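PDB 3IWT: molybdopterin biosynthesis protein MoaB from Sulfolobus tokodaii, which probably takes part in molybdenum cofactor biosynthesis, as a MoaB/MogA-family protein that is likely to bind molybdopterin or its precursor. Local coordinates for the interface of chains A and B. Sequence-based numbering; all coordinates share one arbitrary frame. Chains: chain A/B, 178aa long hypothetical molybdenum cofactor biosynthesis protein B.

The interface of chains A and B. Residues chain A 133-134; chain B 111, 148, 164-165, 168, 172.
A:Leu134 meets B:Leu172 at the apolar centre of this patch between two copies of MoaB. The branch CD2 of A:Leu134 lies 3.9 Å from CD1 of B:Leu172, and CD2 of B:Leu172 is also near it. The partner belongs to helix 169-176 of chain B.

Next to this pair the ring of A:Tyr133 reaches into chain B from the end of the 3-10 helix 129-134. With chi1 at 73°, its CG is flanked by the backbone N and carbonyl carbon, which turns the ring toward B:Leu164 and B:Tyr148. B:Ile111 touches the ring at its edge, in plane, with CG2 3.7 Å from CD1 of A:Tyr133. The same methyl packs near the backbone O of A:Tyr133. CB of B:Leu164 comes from one side of the ring plane, 3.9 Å from CE2 of A:Tyr133. The backbone O of B:Leu164 instead lies at the ring edge, near CE2 and the hydroxyl. From the opposite side of the ring plane comes B:Glu168, whose CB is 3.7 Å from OH of A:Tyr133.

The polar rim is built on the phenol hydroxyl of A:Tyr133. This OH donates a hydrogen bond to the backbone O of B:Leu164, at 2.8 Å. The donor stands above the carbonyl plane, 46° out of it. The OH also shares a hydrogen bond with the phenol OH of B:Tyr148, at 2.9 Å; which of the two hydroxyls donates is not settled by the coordinates. The A:Tyr133 side chain runs roughly perpendicular to that of B:Tyr148. Behind the contact, CG1 of B:Ile165 sits over the centre of one face of the B:Tyr148 ring, 3.6 Å above its plane, and probably helps to hold that ring in position.

A phenylalanine in place of A:Tyr133 would probably leave the carbonyl of B:Leu164 and the hydroxyl of B:Tyr148 without their shared partner.

The patch joins leucine packing to a two-bond tyrosine grip. It probably helps hold neighbouring subunits together in the deposited six-chain assembly.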
# COMPACT_ATOMS: atom_id res chain seq x y z
N TYR A 133 22.02 4.93 7.83
CA TYR A 133 20.55 4.85 7.88
C TYR A 133 19.86 6.10 7.39
O TYR A 133 18.62 6.13 7.29
CB TYR A 133 20.00 4.34 9.20
CG TYR A 133 20.04 5.26 10.40
CD1 TYR A 133 19.03 6.20 10.62
CD2 TYR A 133 21.03 5.15 11.35
CE1 TYR A 133 19.02 7.02 11.74
CE2 TYR A 133 21.04 5.96 12.49
CZ TYR A 133 20.02 6.90 12.69
OH TYR A 133 20.00 7.70 13.83
N LEU A 134 20.64 7.12 7.03
CA LEU A 134 20.08 8.37 6.52
C LEU A 134 20.05 8.50 4.98
O LEU A 134 19.81 9.60 4.45
CB LEU A 134 20.83 9.52 7.19
CG LEU A 134 20.61 9.59 8.71
CD1 LEU A 134 21.25 10.86 9.26
CD2 LEU A 134 19.14 9.52 9.09
N ILE B 111 11.99 6.65 8.31
CA ILE B 111 13.43 6.63 8.10
C ILE B 111 13.71 5.15 7.82
O ILE B 111 14.00 4.34 8.73
CB ILE B 111 14.22 7.18 9.30
CG1 ILE B 111 13.93 8.68 9.50
CG2 ILE B 111 15.74 6.98 9.08
CD1 ILE B 111 14.36 9.19 10.92
N TYR B 148 11.99 7.14 17.38
CA TYR B 148 12.68 5.84 17.31
C TYR B 148 11.86 4.82 18.09
O TYR B 148 11.51 5.05 19.27
CB TYR B 148 14.07 5.93 17.92
CG TYR B 148 15.06 6.76 17.17
CD1 TYR B 148 15.77 6.24 16.09
CD2 TYR B 148 15.31 8.08 17.55
CE1 TYR B 148 16.73 7.02 15.42
CE2 TYR B 148 16.24 8.87 16.88
CZ TYR B 148 16.96 8.34 15.83
OH TYR B 148 17.90 9.12 15.21
N LEU B 164 23.61 4.01 17.08
CA LEU B 164 22.82 4.61 16.02
C LEU B 164 22.15 5.96 16.34
O LEU B 164 22.09 6.82 15.47
CB LEU B 164 21.74 3.61 15.55
CG LEU B 164 22.22 2.23 15.04
CD1 LEU B 164 21.01 1.48 14.44
CD2 LEU B 164 23.31 2.35 13.99
N ILE B 165 21.66 6.15 17.56
CA ILE B 165 20.92 7.37 17.88
C ILE B 165 21.86 8.48 18.33
O ILE B 165 21.89 9.55 17.72
CB ILE B 165 19.79 7.11 18.93
CG1 ILE B 165 18.79 6.08 18.39
CG2 ILE B 165 19.16 8.40 19.39
CD1 ILE B 165 17.73 5.60 19.39
N GLU B 168 24.10 10.25 15.53
CA GLU B 168 23.49 10.83 14.33
C GLU B 168 22.31 11.76 14.59
O GLU B 168 21.94 12.52 13.71
CB GLU B 168 23.01 9.72 13.39
CG GLU B 168 24.14 8.75 13.02
CD GLU B 168 25.31 9.40 12.29
OE1 GLU B 168 25.11 10.37 11.53
OE2 GLU B 168 26.44 8.90 12.47
N LEU B 172 20.55 14.85 12.27
CA LEU B 172 19.25 14.51 11.74
C LEU B 172 18.18 15.56 12.13
O LEU B 172 17.39 15.99 11.28
CB LEU B 172 18.85 13.12 12.17
CG LEU B 172 17.46 12.64 11.78
CD1 LEU B 172 17.22 12.65 10.25
CD2 LEU B 172 17.34 11.23 12.38